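Regulatory protein recX (Lactobacillus salivarius, PDB 3E3V) probably modulates the activity of the recombinase RecA, the part present here spanning its three consecutive three-helix domains. Local coordinates at residues R33-E37 with K95-D99. Sequence-based numbering, arbitrary orientation.
Sequences RTRKE and KKGID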
loop_
_atom_site.group_PDB
_atom_site.type_symbol
_atom_site.label_atom_id
_atom_site.label_comp_id
_atom_site.label_asym_id
_atom_site.label_seq_id
_atom_site.Cartn_x
_atom_site.Cartn_y
_atom_site.Cartn_z
ATOM N N ARG A 33 11.730 -0.868 4.819
ATOM C CA ARG A 33 11.088 -0.017 5.825
ATOM C C ARG A 33 10.941 1.428 5.359
ATOM O O ARG A 33 11.807 1.948 4.650
ATOM C CB ARG A 33 11.904 -0.032 7.127
ATOM C CG ARG A 33 12.109 -1.399 7.747
ATOM C CD ARG A 33 10.791 -1.990 8.226
ATOM N NE ARG A 33 10.962 -3.291 8.863
ATOM C CZ ARG A 33 9.963 -4.135 9.112
ATOM N NH1 ARG A 33 8.717 -3.816 8.778
ATOM N NH2 ARG A 33 10.207 -5.304 9.693
ATOM N N THR A 34 9.845 2.079 5.756
ATOM C CA THR A 34 9.618 3.468 5.377
ATOM C C THR A 34 10.565 4.277 6.230
ATOM O O THR A 34 11.097 3.769 7.215
ATOM C CB THR A 34 8.180 3.979 5.696
ATOM O OG1 THR A 34 8.016 4.072 7.114
ATOM C CG2 THR A 34 7.114 3.058 5.117
ATOM N N ARG A 35 10.775 5.532 5.855
ATOM C CA ARG A 35 11.649 6.409 6.620
ATOM C C ARG A 35 11.151 6.496 8.060
ATOM O O ARG A 35 11.919 6.321 9.005
ATOM C CB ARG A 35 11.672 7.808 5.999
ATOM C CG ARG A 35 12.387 8.849 6.852
ATOM C CD ARG A 35 12.482 10.197 6.149
ATOM N NE ARG A 35 13.091 11.204 7.013
ATOM C CZ ARG A 35 13.556 12.377 6.596
ATOM N NH1 ARG A 35 13.489 12.709 5.312
ATOM N NH2 ARG A 35 14.082 13.227 7.468
ATOM N N LYS A 36 9.854 6.744 8.220
ATOM C CA LYS A 36 9.261 6.871 9.547
ATOM C C LYS A 36 9.392 5.604 10.399
ATOM O O LYS A 36 9.560 5.690 11.619
ATOM C CB LYS A 36 7.788 7.280 9.431
ATOM C CG LYS A 36 7.259 7.980 10.675
ATOM C CD LYS A 36 5.743 8.011 10.707
ATOM C CE LYS A 36 5.236 8.608 12.010
ATOM N NZ LYS A 36 3.752 8.494 12.117
ATOM N N GLU A 37 9.311 4.429 9.775
ATOM C CA GLU A 37 9.455 3.174 10.517
ATOM C C GLU A 37 10.827 3.100 11.180
ATOM O O GLU A 37 10.968 2.593 12.295
ATOM C CB GLU A 37 9.290 1.962 9.593
ATOM C CG GLU A 37 7.855 1.524 9.350
ATOM C CD GLU A 37 7.787 0.267 8.510
ATOM O OE1 GLU A 37 8.257 0.298 7.355
ATOM O OE2 GLU A 37 7.272 -0.760 9.002
ATOM N N LYS A 95 -0.566 4.561 6.853
ATOM C CA LYS A 95 -0.368 3.972 8.172
ATOM C C LYS A 95 1.078 3.542 8.401
ATOM O O LYS A 95 1.461 3.193 9.517
ATOM C CB LYS A 95 -1.305 2.780 8.357
ATOM C CG LYS A 95 -2.743 3.174 8.665
ATOM C CD LYS A 95 -3.701 1.994 8.489
ATOM C CE LYS A 95 -3.297 0.790 9.325
ATOM N NZ LYS A 95 -3.307 1.082 10.786
ATOM N N LYS A 96 1.876 3.565 7.337
ATOM C CA LYS A 96 3.285 3.192 7.412
ATOM C C LYS A 96 4.174 4.434 7.401
ATOM O O LYS A 96 5.396 4.333 7.463
ATOM C CB LYS A 96 3.651 2.293 6.227
ATOM C CG LYS A 96 3.173 0.861 6.344
ATOM C CD LYS A 96 4.017 0.096 7.360
ATOM C CE LYS A 96 3.631 -1.370 7.436
ATOM N NZ LYS A 96 4.542 -2.125 8.344
ATOM N N GLY A 97 3.562 5.605 7.298
ATOM C CA GLY A 97 4.339 6.832 7.285
ATOM C C GLY A 97 4.701 7.379 5.910
ATOM O O GLY A 97 5.583 8.229 5.800
ATOM N N ILE A 98 4.030 6.908 4.863
ATOM C CA ILE A 98 4.299 7.382 3.509
ATOM C C ILE A 98 3.521 8.667 3.210
ATOM O O ILE A 98 2.314 8.743 3.447
ATOM C CB ILE A 98 3.922 6.303 2.458
ATOM C CG1 ILE A 98 4.793 5.057 2.650
ATOM C CG2 ILE A 98 4.088 6.855 1.045
ATOM C CD1 ILE A 98 6.281 5.292 2.433
ATOM N N ASP A 99 4.219 9.671 2.688
ATOM C CA ASP A 99 3.598 10.946 2.346
ATOM C C ASP A 99 2.494 10.712 1.329
ATOM O O ASP A 99 2.615 9.841 0.469
ATOM C CB ASP A 99 4.640 11.900 1.749
ATOM C CG ASP A 99 5.793 12.187 2.704
ATOM O OD1 ASP A 99 5.539 12.753 3.793
ATOM O OD2 ASP A 99 6.953 11.844 2.364
HETATM O O HOH W 1 8.367 7.462 5.833
#
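With chi1 at 69°, T34 tucks OG1 between its own backbone N and carbonyl carbon, where the hydroxyl can face the carbonyl of K96, while K96 bends at chi2 (-74°) and carries its ammonium group to the carboxylate of E37. T34 OG1 donates to K96 O at 2.7 Å, almost straight on to the carbonyl (C=O...donor angle 170°). The same hydroxyl oxygen accepts from E37 N at 3.0 Å, so one bond within its own segment and one across the contact fix its rotation. In return, E37 OE1 takes the T34 N-H with its anti lone pair, leaving OE2 to K96 NZ, which forms a salt bridge with it at 3.1 Å from above the carboxylate plane. R33 NH1 completes a salt-bridge network through a weak, longer bond to this oxygen, and the shared negative charge probably eases the closeness of the two cations. The T34 methyl, CG2, rests on I98 CD1 at 3.6 Å, and Y70 of helix 67-81 touches both T34 and K96. G97, with positive phi, brings its CA to 3.9 Å from K36 CD; a water accepts from K36 N and donates to G97 O. A capping box of T34 and E37 at the start of helix 35-39 thus docks on the Schellman motif ending helix 86-94, joining the first and second three-helix domains of RecX.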